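Local coordinates for protein luciferase-like monooxygenase (Streptomyces bottropensis, PDB 7BIP) that probably acts as a luciferase-like monooxygenase in the biosynthesis of the aromatic polyketide rishirilide, at residues F82-L86 / H153-V158; A93-N97 / P162-Q166; R244-G248 / D287-A291. All coordinates share one frame; numbering follows the deposited sequence.

Contact 1 (F82-L86 / H153-V158)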
ATOM      1  N   PHE A  82       9.281   3.514 -12.074  1.00 17.23           N
ATOM      2  CA  PHE A  82       7.882   3.362 -12.456  1.00 16.85           C
ATOM      3  C   PHE A  82       6.935   4.100 -11.531  1.00 23.89           C
ATOM      4  O   PHE A  82       5.723   3.870 -11.582  1.00 24.69           O
ATOM      5  CB  PHE A  82       7.488   1.884 -12.507  1.00 17.36           C
ATOM      6  CG  PHE A  82       8.185   1.126 -13.584  1.00 15.17           C
ATOM      7  CD1 PHE A  82       8.428   1.718 -14.811  1.00 15.41           C
ATOM      8  CD2 PHE A  82       8.620  -0.169 -13.363  1.00 18.22           C
ATOM      9  CE1 PHE A  82       9.092   1.020 -15.808  1.00 18.80           C
ATOM     10  CE2 PHE A  82       9.274  -0.872 -14.358  1.00 17.78           C
ATOM     11  CZ  PHE A  82       9.519  -0.270 -15.575  1.00 18.42           C
ATOM     12  N   THR A  83       7.446   4.966 -10.674  1.00 19.61           N
ATOM     13  CA  THR A  83       6.562   5.698  -9.803  1.00 18.75           C
ATOM     14  C   THR A  83       7.026   7.147  -9.777  1.00 22.68           C
ATOM     15  O   THR A  83       7.959   7.540 -10.486  1.00 29.97           O
ATOM     16  CB  THR A  83       6.506   5.044  -8.419  1.00 22.42           C
ATOM     17  OG1 THR A  83       5.526   5.700  -7.602  1.00 28.36           O
ATOM     18  CG2 THR A  83       7.875   5.083  -7.737  1.00 25.98           C
ATOM     19  N   HIS A  84       6.333   7.946  -9.002  1.00 15.39           N
ATOM     20  CA  HIS A  84       6.691   9.324  -8.732  1.00 11.18           C
ATOM     21  C   HIS A  84       7.290   9.421  -7.336  1.00 11.97           C
ATOM     22  O   HIS A  84       6.742   8.837  -6.393  1.00 11.92           O
ATOM     23  CB  HIS A  84       5.444  10.203  -8.815  1.00 13.83           C
ATOM     24  CG  HIS A  84       5.732  11.666  -8.893  1.00 13.30           C
ATOM     25  ND1 HIS A  84       6.294  12.373  -7.852  1.00 13.31           N
ATOM     26  CD2 HIS A  84       5.504  12.564  -9.882  1.00 13.73           C
ATOM     27  CE1 HIS A  84       6.427  13.639  -8.206  1.00 12.84           C
ATOM     28  NE2 HIS A  84       5.942  13.785  -9.425  1.00 15.40           N
ATOM     29  N   PRO A  85       8.401  10.140  -7.152  1.00 13.05           N
ATOM     30  CA  PRO A  85       9.031  10.164  -5.816  1.00 14.16           C
ATOM     31  C   PRO A  85       8.129  10.701  -4.719  1.00 12.19           C
ATOM     32  O   PRO A  85       8.288  10.295  -3.562  1.00 14.21           O
ATOM     33  CB  PRO A  85      10.262  11.062  -6.010  1.00 17.48           C
ATOM     34  CG  PRO A  85      10.035  11.773  -7.295  1.00 18.82           C
ATOM     35  CD  PRO A  85       9.187  10.885  -8.148  1.00 14.80           C
ATOM     36  N   LEU A  86       7.200  11.613  -5.029  1.00 13.80           N
ATOM     37  CA  LEU A  86       6.275  12.079  -3.999  1.00 13.30           C
ATOM     38  C   LEU A  86       5.450  10.921  -3.457  1.00 13.79           C
ATOM     39  O   LEU A  86       5.229  10.806  -2.245  1.00 14.34           O
ATOM     40  CB  LEU A  86       5.346  13.154  -4.564  1.00 14.04           C
ATOM     41  CG  LEU A  86       5.966  14.514  -4.888  1.00 15.91           C
ATOM     42  CD1 LEU A  86       4.951  15.365  -5.655  1.00 13.87           C
ATOM     43  CD2 LEU A  86       6.426  15.223  -3.622  1.00 14.84           C
ATOM     44  N   HIS A 153      11.105  14.968 -12.650  1.00 13.39           N
ATOM     45  CA  HIS A 153      10.037  15.602 -11.887  1.00 12.17           C
ATOM     46  C   HIS A 153      10.556  16.886 -11.270  1.00 14.67           C
ATOM     47  O   HIS A 153      11.702  16.939 -10.821  1.00 15.76           O
ATOM     48  CB  HIS A 153       9.517  14.665 -10.790  1.00 15.50           C
ATOM     49  CG  HIS A 153       9.113  13.318 -11.300  1.00 15.62           C
ATOM     50  ND1 HIS A 153       9.903  12.196 -11.161  1.00 18.24           N
ATOM     51  CD2 HIS A 153       8.015  12.925 -11.988  1.00 15.36           C
ATOM     52  CE1 HIS A 153       9.298  11.165 -11.726  1.00 15.60           C
ATOM     53  NE2 HIS A 153       8.151  11.580 -12.230  1.00 18.11           N
ATOM     54  N   ARG A 154       9.720  17.927 -11.267  1.00 11.93           N
ATOM     55  CA  ARG A 154      10.068  19.203 -10.656  1.00 12.89           C
ATOM     56  C   ARG A 154       8.964  19.614  -9.695  1.00 17.08           C
ATOM     57  O   ARG A 154       7.789  19.659 -10.076  1.00 18.80           O
ATOM     58  CB  ARG A 154      10.275  20.289 -11.705  1.00 13.88           C
ATOM     59  CG  ARG A 154      11.391  19.957 -12.680  1.00 14.27           C
ATOM     60  CD  ARG A 154      11.602  21.092 -13.670  1.00 20.89           C
ATOM     61  NE  ARG A 154      10.753  20.918 -14.845  1.00 23.30           N
ATOM     62  CZ  ARG A 154      10.064  21.894 -15.421  1.00 30.40           C
ATOM     63  NH1 ARG A 154      10.123  23.125 -14.936  1.00 30.28           N
ATOM     64  NH2 ARG A 154       9.319  21.635 -16.484  1.00 27.94           N
ATOM     65  N   PHE A 155       9.335  19.917  -8.456  1.00 13.48           N
ATOM     66  CA  PHE A 155       8.318  20.276  -7.478  1.00 12.59           C
ATOM     67  C   PHE A 155       8.995  21.005  -6.331  1.00 15.40           C
ATOM     68  O   PHE A 155      10.213  20.928  -6.156  1.00 15.13           O
ATOM     69  CB  PHE A 155       7.559  19.039  -6.970  1.00 16.82           C
ATOM     70  CG  PHE A 155       8.450  17.922  -6.466  1.00 18.64           C
ATOM     71  CD1 PHE A 155       9.035  17.979  -5.209  1.00 16.23           C
ATOM     72  CD2 PHE A 155       8.670  16.791  -7.247  1.00 15.34           C
ATOM     73  CE1 PHE A 155       9.852  16.940  -4.754  1.00 13.62           C
ATOM     74  CE2 PHE A 155       9.474  15.762  -6.806  1.00 15.19           C
ATOM     75  CZ  PHE A 155      10.072  15.837  -5.551  1.00 15.79           C
ATOM     76  N   GLY A 156       8.190  21.710  -5.548  1.00 17.34           N
ATOM     77  CA  GLY A 156       8.688  22.336  -4.350  1.00 16.67           C
ATOM     78  C   GLY A 156       8.737  23.844  -4.452  1.00 19.61           C
ATOM     79  O   GLY A 156       8.637  24.414  -5.544  1.00 18.28           O
ATOM     80  N   PRO A 157       8.921  24.528  -3.307  1.00 16.03           N
ATOM     81  CA  PRO A 157       9.145  23.903  -1.995  1.00 14.96           C
ATOM     82  C   PRO A 157       7.922  23.188  -1.415  1.00 19.18           C
ATOM     83  O   PRO A 157       6.823  23.758  -1.375  1.00 20.04           O
ATOM     84  CB  PRO A 157       9.547  25.083  -1.104  1.00 16.32           C
ATOM     85  CG  PRO A 157       8.990  26.296  -1.784  1.00 21.75           C
ATOM     86  CD  PRO A 157       9.033  25.999  -3.253  1.00 20.32           C
ATOM     87  N   VAL A 158       8.124  21.933  -0.991  1.00 16.23           N
ATOM     88  CA  VAL A 158       7.087  21.128  -0.356  1.00 16.34           C
ATOM     89  C   VAL A 158       7.721  20.393   0.816  1.00 14.58           C
ATOM     90  O   VAL A 158       8.936  20.203   0.873  1.00 16.83           O
ATOM     91  CB  VAL A 158       6.429  20.108  -1.316  1.00 21.50           C
ATOM     92  CG1 VAL A 158       5.556  20.822  -2.345  1.00 24.47           C
ATOM     93  CG2 VAL A 158       7.498  19.217  -1.968  1.00 17.96           C
TER
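The imidazoles of His84 and His153 lie over one another's rims, centroids 4.1 Å apart and planes 46° apart, an oblique aromatic pair. The closest touch is CD2 of His84 on CD2 of His153, at 3.3 Å. In its ring plane, His84 ND1 accepts the N-H of Leu86 (3.1 Å), an N-cap bond at the start of helix 85-98. The Phe155 ring carries a methyl over the centre of one face: Leu86 CD2 sits 4.0 Å from the centroid, close to the ring normal, a CH-pi contact. With CG between its own N and carbonyl carbon (chi1 52°), Phe155 directs its ring toward Leu86 and Pro85, whose CG comes to the ring edge, 4.1 Å from Phe155 CE2. Pro85 CD lies 3.4 Å from His153 ND1. His84 also meets Phe119 of the second subunit edge-to-face. His84, His153 and Phe155 thus form an aromatic cluster through which the beta hairpin 146-149/154-158 rests on the N-terminus of helix 85-98. No hydrogen bond joins the segments: aromatic and apolar contacts hold them, and the cap bond, by engaging ND1, restrains rotation of the His84 ring.

Contact 2 (A93-N97 / P162-Q166)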
ATOM      1  N   ALA A  93       6.764   6.374   3.988  1.00 13.10           N
ATOM      2  CA  ALA A  93       6.678   7.022   5.293  1.00 10.93           C
ATOM      3  C   ALA A  93       5.463   6.528   6.084  1.00 12.17           C
ATOM      4  O   ALA A  93       5.555   6.303   7.301  1.00 12.60           O
ATOM      5  CB  ALA A  93       6.659   8.552   5.134  1.00 11.19           C
ATOM      6  N   MET A  94       4.320   6.322   5.412  1.00 10.31           N
ATOM      7  CA  MET A  94       3.180   5.722   6.104  1.00 10.96           C
ATOM      8  C   MET A  94       3.542   4.349   6.657  1.00 13.53           C
ATOM      9  O   MET A  94       3.240   4.022   7.812  1.00 11.70           O
ATOM     10  CB  MET A  94       1.980   5.606   5.164  1.00 11.05           C
ATOM     11  CG  MET A  94       1.353   6.930   4.723  1.00 11.52           C
ATOM     12  SD  MET A  94      -0.009   6.575   3.579  1.00 11.52           S
ATOM     13  CE  MET A  94      -1.283   5.935   4.672  1.00 12.62           C
ATOM     14  N   LEU A  95       4.192   3.531   5.836  1.00 10.74           N
ATOM     15  CA  LEU A  95       4.541   2.179   6.263  1.00 13.01           C
ATOM     16  C   LEU A  95       5.529   2.198   7.425  1.00 10.47           C
ATOM     17  O   LEU A  95       5.411   1.388   8.353  1.00 10.60           O
ATOM     18  CB  LEU A  95       5.113   1.405   5.072  1.00 13.32           C
ATOM     19  CG  LEU A  95       5.673   0.022   5.391  1.00 11.56           C
ATOM     20  CD1 LEU A  95       4.591  -0.830   6.069  1.00 12.24           C
ATOM     21  CD2 LEU A  95       6.144  -0.619   4.088  1.00 10.54           C
ATOM     22  N   ASP A  96       6.514   3.105   7.390  1.00 10.42           N
ATOM     23  CA  ASP A  96       7.442   3.239   8.506  1.00  8.75           C
ATOM     24  C   ASP A  96       6.682   3.483   9.808  1.00 10.40           C
ATOM     25  O   ASP A  96       6.933   2.828  10.828  1.00 12.92           O
ATOM     26  CB  ASP A  96       8.429   4.380   8.226  1.00 10.38           C
ATOM     27  CG  ASP A  96       9.649   4.343   9.131  1.00 15.88           C
ATOM     28  OD1 ASP A  96      10.026   3.252   9.608  1.00 14.44           O
ATOM     29  OD2 ASP A  96      10.244   5.416   9.360  1.00 13.73           O
ATOM     30  N   ASN A  97       5.711   4.398   9.775  1.00 10.32           N
ATOM     31  CA  ASN A  97       4.944   4.703  10.981  1.00 10.56           C
ATOM     32  C   ASN A  97       4.018   3.558  11.384  1.00 11.76           C
ATOM     33  O   ASN A  97       3.916   3.232  12.573  1.00 12.54           O
ATOM     34  CB  ASN A  97       4.165   5.997  10.773  1.00 11.41           C
ATOM     35  CG  ASN A  97       5.043   7.215  10.957  1.00 13.61           C
ATOM     36  OD1 ASN A  97       5.439   7.534  12.070  1.00 13.84           O
ATOM     37  ND2 ASN A  97       5.378   7.881   9.853  1.00 11.29           N
ATOM     38  N   PRO A 162       3.312  11.785   5.837  1.00 12.58           N
ATOM     39  CA  PRO A 162       3.797  11.969   7.204  1.00 11.97           C
ATOM     40  C   PRO A 162       5.321  11.977   7.217  1.00 11.64           C
ATOM     41  O   PRO A 162       5.959  11.439   6.303  1.00 13.57           O
ATOM     42  CB  PRO A 162       3.246  10.747   7.935  1.00 11.95           C
ATOM     43  CG  PRO A 162       3.213   9.656   6.842  1.00 11.55           C
ATOM     44  CD  PRO A 162       2.863  10.401   5.574  1.00 14.08           C
ATOM     45  N   ARG A 163       5.916  12.619   8.211  1.00 11.18           N
ATOM     46  CA  ARG A 163       7.343  12.435   8.393  1.00 10.23           C
ATOM     47  C   ARG A 163       7.610  10.991   8.793  1.00 15.06           C
ATOM     48  O   ARG A 163       6.746  10.317   9.349  1.00 14.65           O
ATOM     49  CB  ARG A 163       7.878  13.402   9.441  1.00 12.27           C
ATOM     50  CG  ARG A 163       7.404  14.850   9.228  1.00 16.94           C
ATOM     51  CD  ARG A 163       7.786  15.405   7.856  1.00 14.67           C
ATOM     52  NE  ARG A 163       9.209  15.723   7.762  1.00 15.55           N
ATOM     53  CZ  ARG A 163       9.901  15.709   6.627  1.00 15.20           C
ATOM     54  NH1 ARG A 163      11.196  16.018   6.619  1.00 14.12           N
ATOM     55  NH2 ARG A 163       9.300  15.372   5.498  1.00 17.36           N
ATOM     56  N   THR A 164       8.812  10.507   8.488  1.00 12.49           N
ATOM     57  CA  THR A 164       9.101   9.119   8.830  1.00 11.42           C
ATOM     58  C   THR A 164       9.223   8.932  10.347  1.00 14.18           C
ATOM     59  O   THR A 164       9.404   9.881  11.124  1.00 15.24           O
ATOM     60  CB  THR A 164      10.383   8.642   8.137  1.00 11.55           C
ATOM     61  OG1 THR A 164      11.483   9.462   8.543  1.00 16.42           O
ATOM     62  CG2 THR A 164      10.229   8.728   6.617  1.00 14.95           C
ATOM     63  N   TRP A 165       9.080   7.677  10.766  1.00 10.72           N
ATOM     64  CA  TRP A 165       9.306   7.304  12.154  1.00 11.97           C
ATOM     65  C   TRP A 165      10.797   7.275  12.458  1.00 15.62           C
ATOM     66  O   TRP A 165      11.261   7.883  13.434  1.00 16.08           O
ATOM     67  CB  TRP A 165       8.668   5.936  12.398  1.00 14.36           C
ATOM     68  CG  TRP A 165       8.892   5.318  13.752  1.00 12.96           C
ATOM     69  CD1 TRP A 165      10.083   4.882  14.283  1.00 12.92           C
ATOM     70  CD2 TRP A 165       7.888   5.014  14.725  1.00 14.06           C
ATOM     71  NE1 TRP A 165       9.873   4.344  15.526  1.00 15.78           N
ATOM     72  CE2 TRP A 165       8.533   4.411  15.818  1.00 16.90           C
ATOM     73  CE3 TRP A 165       6.504   5.196  14.775  1.00 13.62           C
ATOM     74  CZ2 TRP A 165       7.840   3.996  16.963  1.00 18.36           C
ATOM     75  CZ3 TRP A 165       5.815   4.790  15.901  1.00 15.44           C
ATOM     76  CH2 TRP A 165       6.482   4.188  16.981  1.00 13.00           C
ATOM     77  N   GLN A 166      11.562   6.594  11.617  1.00 13.83           N
ATOM     78  CA  GLN A 166      12.997   6.463  11.835  1.00 13.77           C
ATOM     79  C   GLN A 166      13.727   7.756  11.486  1.00 12.70           C
ATOM     80  O   GLN A 166      13.272   8.550  10.665  1.00 15.68           O
ATOM     81  CB  GLN A 166      13.553   5.310  10.999  1.00 11.84           C
ATOM     82  CG  GLN A 166      12.981   3.961  11.408  1.00 13.29           C
ATOM     83  CD  GLN A 166      13.489   2.844  10.530  1.00 16.96           C
ATOM     84  OE1 GLN A 166      14.621   2.383  10.693  1.00 17.50           O
ATOM     85  NE2 GLN A 166      12.662   2.404   9.590  1.00 14.31           N
TER
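Asp96 on helix 85-98 turns its carboxylate onto the loop 162-166, where both oxygens are engaged. OD2 takes the backbone N-H of Gln166 at 2.9 Å on its syn side, in a nearly straight bond of 175°, and a weak, bent one from Trp165 N. OD1 accepts from Gln166 NE2 at 2.8 Å, the donor standing above the carboxylate plane. Asp96 CG is anti to the backbone N (chi1 -164°), which aims the carboxylate at these N-H groups. Gln166 NE2 also bonds Leu103 O.

Asn97 uses ND2 twice: it donates to Arg163 O at 2.8 Å, almost in its own amide plane, and to Ala93 O at 3.0 Å, one turn back. Ala93 O thus holds two donors, Asn97 N and ND2, arriving from opposite faces of its carbonyl plane. Asn97 OD1 lies at the edge of the Trp165 ring, 3.7 Å from CE3. Within the loop, Thr164 OG1 donates to Gln166 O in the carbonyl plane. Apolar contact continues the join: Ala93 CB touches Thr164 CG2 at 3.9 Å, and Met94 CG crosses the Pro162 ring at about a right angle.

The Arg163 side chain leaves the contact, and its NH2 bonds Met160 O and Leu140 O, near Glu144, which binds calcium in a crystal structure of this protein. The second subunit packs on Met94, Asn97, Pro162 and Trp165. The loop, running from strand 154-158 to strand 171-175, lies against the last turns of helix 85-98, which connects the parallel barrel strands 72-78 and 103-107; Gln166 reaches the latter.

Contact 3 (R244-G248 / D287-A291); sequences RQKGG and DFDRA
Arg244 grips the carboxylate of Asp289 side-on in a bidentate salt bridge: NE donates to OD1 at 2.8 Å and NH2 donates to OD2 at 2.8 Å. The bridge joins two helices, 240-262 and 287-293, whose short segments cross at 100° with axes 11.1 Å apart, in a region peripheral to the TIM-barrel fold expected of the luciferase-like family. Each carboxylate oxygen uses its syn lone pair, and both lie in or near the guanidinium plane. The two flat groups are nearly coplanar, 23° apart, which suits a two-point pairing of charges. An extended chain from CG to NE carries the arginine across to its partner. Replacing Asp289 by an alanine would probably leave Arg244 without its counter-charge and its guanidinium freer to turn, taking away the polar link between the helices.

Beside the bridge, Phe288 packs against the glycine backbone of helix 240-262. Its CG is anti to the backbone N, and the ring projects toward that helix. With no side chain on Gly248, the ring can lie directly on its CA. The ring also touches the carbonyl O of Arg244, 3.8 Å from Phe288 CE2, and the Gly247 carbonyl carbon lies 4.0 Å from Phe288 CZ. The contact is largely at the surface, away from the known calcium-binding residues. Gly248 CA sits over the centre of the Phe288 ring, 3.6 Å from its centroid, in a CH-pi contact 9° off the ring normal.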
ATOM      1  N   ARG A 244      16.194 -31.702  -2.287  1.00 12.59           N
ATOM      2  CA  ARG A 244      16.675 -31.530  -3.653  1.00 14.16           C
ATOM      3  C   ARG A 244      15.548 -31.676  -4.667  1.00 19.56           C
ATOM      4  O   ARG A 244      15.457 -30.894  -5.622  1.00 16.72           O
ATOM      5  CB  ARG A 244      17.777 -32.545  -3.934  1.00 12.94           C
ATOM      6  CG  ARG A 244      18.165 -32.673  -5.412  1.00 13.88           C
ATOM      7  CD  ARG A 244      19.224 -33.711  -5.484  1.00 16.19           C
ATOM      8  NE  ARG A 244      19.860 -33.927  -6.775  1.00 17.81           N
ATOM      9  CZ  ARG A 244      19.847 -35.109  -7.390  1.00 18.82           C
ATOM     10  NH1 ARG A 244      19.185 -36.127  -6.843  1.00 20.46           N
ATOM     11  NH2 ARG A 244      20.490 -35.286  -8.538  1.00 15.35           N
ATOM     12  N   GLN A 245      14.684 -32.682  -4.495  1.00 15.50           N
ATOM     13  CA  GLN A 245      13.621 -32.895  -5.470  1.00 15.49           C
ATOM     14  C   GLN A 245      12.619 -31.748  -5.456  1.00 19.22           C
ATOM     15  O   GLN A 245      12.334 -31.149  -6.499  1.00 18.42           O
ATOM     16  CB  GLN A 245      12.908 -34.223  -5.221  1.00 20.14           C
ATOM     17  CG  GLN A 245      11.842 -34.497  -6.275  1.00 31.60           C
ATOM     18  CD  GLN A 245      10.488 -34.823  -5.679  1.00 50.95           C
ATOM     19  OE1 GLN A 245      10.386 -35.588  -4.717  1.00 63.26           O
ATOM     20  NE2 GLN A 245       9.436 -34.236  -6.243  1.00 56.74           N
ATOM     21  N   LYS A 246      12.091 -31.410  -4.278  1.00 16.35           N
ATOM     22  CA  LYS A 246      11.054 -30.386  -4.206  1.00 20.42           C
ATOM     23  C   LYS A 246      11.635 -28.983  -4.338  1.00 24.44           C
ATOM     24  O   LYS A 246      11.045 -28.131  -5.009  1.00 24.88           O
ATOM     25  CB  LYS A 246      10.249 -30.541  -2.910  1.00 18.10           C
ATOM     26  CG  LYS A 246       9.377 -31.796  -2.923  1.00 20.31           C
ATOM     27  CD  LYS A 246       8.723 -32.084  -1.581  1.00 24.74           C
ATOM     28  CE  LYS A 246       7.946 -33.391  -1.612  1.00 32.06           C
ATOM     29  NZ  LYS A 246       6.940 -33.385  -2.710  1.00 44.38           N
ATOM     30  N   GLY A 247      12.788 -28.721  -3.719  1.00 20.78           N
ATOM     31  CA  GLY A 247      13.445 -27.439  -3.917  1.00 20.02           C
ATOM     32  C   GLY A 247      13.978 -27.262  -5.324  1.00 24.12           C
ATOM     33  O   GLY A 247      13.969 -26.149  -5.862  1.00 26.80           O
ATOM     34  N   GLY A 248      14.460 -28.348  -5.935  1.00 22.90           N
ATOM     35  CA  GLY A 248      14.899 -28.275  -7.316  1.00 22.97           C
ATOM     36  C   GLY A 248      13.758 -27.972  -8.268  1.00 25.90           C
ATOM     37  O   GLY A 248      13.922 -27.195  -9.210  1.00 27.18           O
ATOM     38  N   ASP A 287      22.236 -28.863 -13.704  1.00 33.63           N
ATOM     39  CA  ASP A 287      22.358 -27.429 -13.463  1.00 30.80           C
ATOM     40  C   ASP A 287      22.007 -27.077 -12.025  1.00 24.06           C
ATOM     41  O   ASP A 287      22.686 -26.253 -11.400  1.00 27.91           O
ATOM     42  CB  ASP A 287      21.468 -26.649 -14.428  1.00 37.23           C
ATOM     43  CG  ASP A 287      22.133 -26.410 -15.768  1.00 52.41           C
ATOM     44  OD1 ASP A 287      23.182 -27.036 -16.033  1.00 57.73           O
ATOM     45  OD2 ASP A 287      21.607 -25.594 -16.555  1.00 56.88           O
ATOM     46  N   PHE A 288      20.951 -27.686 -11.485  1.00 24.65           N
ATOM     47  CA  PHE A 288      20.561 -27.384 -10.112  1.00 16.85           C
ATOM     48  C   PHE A 288      21.602 -27.886  -9.115  1.00 18.50           C
ATOM     49  O   PHE A 288      21.969 -27.168  -8.174  1.00 18.69           O
ATOM     50  CB  PHE A 288      19.191 -27.982  -9.796  1.00 22.66           C
ATOM     51  CG  PHE A 288      18.750 -27.715  -8.391  1.00 22.81           C
ATOM     52  CD1 PHE A 288      18.363 -26.436  -8.012  1.00 19.88           C
ATOM     53  CD2 PHE A 288      18.770 -28.721  -7.438  1.00 21.50           C
ATOM     54  CE1 PHE A 288      17.982 -26.171  -6.709  1.00 22.28           C
ATOM     55  CE2 PHE A 288      18.385 -28.459  -6.131  1.00 17.75           C
ATOM     56  CZ  PHE A 288      17.988 -27.186  -5.771  1.00 19.31           C
ATOM     57  N   ASP A 289      22.077 -29.123  -9.288  1.00 19.87           N
ATOM     58  CA  ASP A 289      23.079 -29.649  -8.362  1.00 20.20           C
ATOM     59  C   ASP A 289      24.352 -28.806  -8.387  1.00 22.65           C
ATOM     60  O   ASP A 289      24.989 -28.599  -7.345  1.00 19.21           O
ATOM     61  CB  ASP A 289      23.400 -31.109  -8.689  1.00 19.70           C
ATOM     62  CG  ASP A 289      22.239 -32.052  -8.395  1.00 24.85           C
ATOM     63  OD1 ASP A 289      21.362 -31.712  -7.557  1.00 20.00           O
ATOM     64  OD2 ASP A 289      22.211 -33.140  -9.006  1.00 22.66           O
ATOM     65  N   ARG A 290      24.750 -28.317  -9.563  1.00 19.79           N
ATOM     66  CA  ARG A 290      25.937 -27.467  -9.609  1.00 20.48           C
ATOM     67  C   ARG A 290      25.689 -26.146  -8.888  1.00 22.12           C
ATOM     68  O   ARG A 290      26.566 -25.646  -8.175  1.00 22.45           O
ATOM     69  CB  ARG A 290      26.369 -27.221 -11.055  1.00 29.64           C
ATOM     70  CG  ARG A 290      27.622 -27.991 -11.420  1.00 49.54           C
ATOM     71  CD  ARG A 290      28.090 -27.719 -12.847  1.00 60.49           C
ATOM     72  NE  ARG A 290      27.193 -28.280 -13.858  1.00 66.40           N
ATOM     73  CZ  ARG A 290      27.033 -29.581 -14.095  1.00 69.84           C
ATOM     74  NH1 ARG A 290      26.193 -29.978 -15.041  1.00 67.95           N
ATOM     75  NH2 ARG A 290      27.704 -30.487 -13.394  1.00 73.10           N
ATOM     76  N   ALA A 291      24.494 -25.574  -9.042  1.00 20.70           N
ATOM     77  CA  ALA A 291      24.166 -24.357  -8.308  1.00 19.09           C
ATOM     78  C   ALA A 291      24.247 -24.579  -6.802  1.00 19.41           C
ATOM     79  O   ALA A 291      24.771 -23.730  -6.067  1.00 19.37           O
ATOM     80  CB  ALA A 291      22.772 -23.864  -8.698  1.00 23.48           C
TER

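Overall arrangement
Contacts 1 and 2 share helix 85-98: contact 1 joins its N-terminal end to strand 154-158, contact 2 its later turns to the following loop, so along the chain their segments alternate. Their centres are about 17 Å apart, and both touch the second subunit, so hairpin, loop and helix contribute together to the dimer interface. Contact 3 comes later in the sequence, its centre about 45 Å and 41 Å from the centres of contacts 1 and 2, joining helices 240-262 and 287-293 across the unmodelled residues 264-285. All three lie around the curled parallel sheet of a TIM-barrel-like fold, contacts 1 and 2 on the subunit-facing side, contact 3 on the opposite one. Neither of its segments touches another chain of the assembly.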